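Local coordinates for type I modular polyketide synthase (Streptomyces albus subsp. albus, PDB 6IYT), which probably loads an ethylmalonyl-type extender unit from coenzyme A during salinomycin assembly, acting through an acyltransferase domain of the polyketide synthase, at residues E216-A220 and L347-V351. Residues are numbered along the deposited sequence; the frame is centred on the assembly and turned at random.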
ATOM      1  N   GLU A 216      -5.054  -1.230 -10.099  1.00  4.52           N
ATOM      2  CA  GLU A 216      -4.427  -2.038 -11.137  1.00  4.69           C
ATOM      3  C   GLU A 216      -3.611  -1.173 -12.090  1.00  4.47           C
ATOM      4  O   GLU A 216      -2.727  -1.669 -12.758  1.00  4.41           O
ATOM      5  CB  GLU A 216      -5.474  -2.847 -11.898  1.00  5.58           C
ATOM      6  CG  GLU A 216      -6.007  -4.044 -11.113  1.00  6.28           C
ATOM      7  CD  GLU A 216      -6.579  -5.150 -11.998  1.00  7.45           C
ATOM      8  OE1 GLU A 216      -6.392  -6.339 -11.649  1.00  7.05           O
ATOM      9  OE2 GLU A 216      -7.118  -4.849 -13.096  1.00  9.00           O
ATOM     10  N   ILE A 217      -3.980   0.101 -12.234  1.00  4.36           N
ATOM     11  CA  ILE A 217      -3.192   1.007 -13.114  1.00  4.38           C
ATOM     12  C   ILE A 217      -1.790   1.267 -12.499  1.00  4.08           C
ATOM     13  O   ILE A 217      -0.750   1.152 -13.179  1.00  3.93           O
ATOM     14  CB  ILE A 217      -3.911   2.335 -13.332  1.00  4.33           C
ATOM     15  CG1 ILE A 217      -5.306   2.106 -13.920  1.00  4.99           C
ATOM     16  CG2 ILE A 217      -3.081   3.232 -14.222  1.00  4.47           C
ATOM     17  CD1 ILE A 217      -6.228   3.312 -13.806  1.00  5.30           C
ATOM     18  N   ALA A 218      -1.746   1.486 -11.186  1.00  3.63           N
ATOM     19  CA  ALA A 218      -0.451   1.564 -10.472  1.00  3.59           C
ATOM     20  C   ALA A 218       0.333   0.239 -10.521  1.00  4.09           C
ATOM     21  O   ALA A 218       1.547   0.238 -10.762  1.00  4.43           O
ATOM     22  CB  ALA A 218      -0.646   2.008  -9.038  1.00  3.55           C
ATOM     23  N   ALA A 219      -0.367  -0.866 -10.367  1.00  3.74           N
ATOM     24  CA  ALA A 219       0.259  -2.178 -10.449  1.00  4.01           C
ATOM     25  C   ALA A 219       0.920  -2.409 -11.818  1.00  4.80           C
ATOM     26  O   ALA A 219       2.072  -2.903 -11.908  1.00  5.61           O
ATOM     27  CB  ALA A 219      -0.766  -3.243 -10.186  1.00  4.13           C
ATOM     28  N   ALA A 220       0.206  -2.031 -12.879  1.00  5.12           N
ATOM     29  CA  ALA A 220       0.732  -2.148 -14.254  1.00  5.45           C
ATOM     30  C   ALA A 220       1.940  -1.252 -14.473  1.00  5.30           C
ATOM     31  O   ALA A 220       2.871  -1.614 -15.215  1.00  5.73           O
ATOM     32  CB  ALA A 220      -0.349  -1.810 -15.254  1.00  6.22           C
ATOM     33  N   LEU A 347       0.994  -9.940 -13.348  1.00  6.95           N
ATOM     34  CA  LEU A 347      -0.076  -9.185 -12.682  1.00  7.06           C
ATOM     35  C   LEU A 347      -1.263 -10.109 -12.469  1.00  5.92           C
ATOM     36  O   LEU A 347      -1.708 -10.755 -13.411  1.00  5.44           O
ATOM     37  CB  LEU A 347      -0.490  -7.976 -13.538  1.00  9.20           C
ATOM     38  CG  LEU A 347      -1.588  -7.009 -13.077  1.00 13.48           C
ATOM     39  CD1 LEU A 347      -1.772  -7.047 -11.577  1.00 23.50           C
ATOM     40  CD2 LEU A 347      -1.273  -5.578 -13.510  1.00 13.29           C
ATOM     41  N   TYR A 348      -1.630 -10.330 -11.201  1.00  5.08           N
ATOM     42  CA  TYR A 348      -2.748 -11.194 -10.865  1.00  5.37           C
ATOM     43  C   TYR A 348      -4.039 -10.383 -10.929  1.00  5.29           C
ATOM     44  O   TYR A 348      -4.347  -9.614 -10.039  1.00  5.66           O
ATOM     45  CB  TYR A 348      -2.576 -11.809  -9.454  1.00  5.19           C
ATOM     46  CG  TYR A 348      -1.706 -13.048  -9.393  1.00  6.56           C
ATOM     47  CD1 TYR A 348      -0.388 -12.988  -9.688  1.00  7.47           C
ATOM     48  CD2 TYR A 348      -2.223 -14.249  -8.956  1.00  8.10           C
ATOM     49  CE1 TYR A 348       0.418 -14.127  -9.649  1.00  9.30           C
ATOM     50  CE2 TYR A 348      -1.426 -15.366  -8.831  1.00  9.74           C
ATOM     51  CZ  TYR A 348      -0.088 -15.281  -9.142  1.00  9.93           C
ATOM     52  OH  TYR A 348       0.738 -16.389  -8.994  1.00 11.62           O
ATOM     53  N   SER A 349      -4.789 -10.551 -12.003  1.00  4.95           N
ATOM     54  CA  SER A 349      -5.942  -9.691 -12.253  1.00  4.78           C
ATOM     55  C   SER A 349      -7.038  -9.963 -11.250  1.00  4.60           C
ATOM     56  O   SER A 349      -7.425 -11.125 -11.052  1.00  5.16           O
ATOM     57  CB  SER A 349      -6.491  -9.930 -13.668  1.00  4.87           C
ATOM     58  OG  SER A 349      -7.652  -9.169 -13.861  1.00  4.94           O
ATOM     59  N   THR A 350      -7.587  -8.884 -10.683  1.00  4.07           N
ATOM     60  CA  THR A 350      -8.818  -8.958  -9.854  1.00  4.87           C
ATOM     61  C   THR A 350     -10.075  -8.661 -10.672  1.00  5.93           C
ATOM     62  O   THR A 350     -11.198  -8.592 -10.130  1.00  7.15           O
ATOM     63  CB  THR A 350      -8.729  -7.987  -8.711  1.00  4.68           C
ATOM     64  OG1 THR A 350      -8.510  -6.658  -9.228  1.00  4.52           O
ATOM     65  CG2 THR A 350      -7.590  -8.377  -7.810  1.00  5.43           C
ATOM     66  N   VAL A 351      -9.903  -8.594 -11.990  1.00  5.78           N
ATOM     67  CA  VAL A 351     -10.998  -8.443 -12.910  1.00  7.54           C
ATOM     68  C   VAL A 351     -11.440  -9.799 -13.442  1.00  8.34           C
ATOM     69  O   VAL A 351     -12.614 -10.114 -13.415  1.00 10.49           O
ATOM     70  CB  VAL A 351     -10.574  -7.552 -14.093  1.00  8.04           C
ATOM     71  CG1 VAL A 351     -11.698  -7.368 -15.070  1.00  9.14           C
ATOM     72  CG2 VAL A 351     -10.069  -6.227 -13.580  1.00  9.12           C
TER
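The helix that begins at the last glycine of a GxSxG sequence, consistent with the nucleophile elbow of an acyltransferase, meets the short strand 347-348 and the turn after it: E216, in the first turn of helix 215-223, reaches the loop, and L347 of the strand packs against A219 and A220 of the helix. The polar half of the contact is a carboxylate reaching a backbone amide. The E216 side chain leaves with CG anti to its carbonyl carbon (chi1 -75°) and runs extended beyond CG, which carries the carboxylate out to the loop. There T350 N donates to E216 OE1 over 3.0 Å with an N-H...O angle of 163°; the amide approaches from the syn side but 31° out of the carboxylate plane. The side chains of E216 and T350 run past each other in opposite directions, and T350 OG1 has its hydrogen-bond partner in G211 O, at the end of strand 208-211. E216 OE2 packs against V351 CG2 at 3.3 Å and is bound by Y365 OH and N369 ND2 of helix 363-371. S349 OG accepts from V351 N at 3.0 Å, an ST turn that shapes the loop; Y365 OH hydrogen-bonds this OG as well as E216 OE2, bridging the turn and the carboxylate.

The apolar half lies one turn further along the helix. L347 extends CG anti to its backbone N, and its CD2 lies 4.1 Å from A219 CB and 4.3 Å from A220 CB; V209 touches both A219 and L347.

Both carboxylate oxygens of the buried E216 are therefore engaged by hydrogen bonds, which tie the start of helix 215-223 to the loop and to helix 363-371.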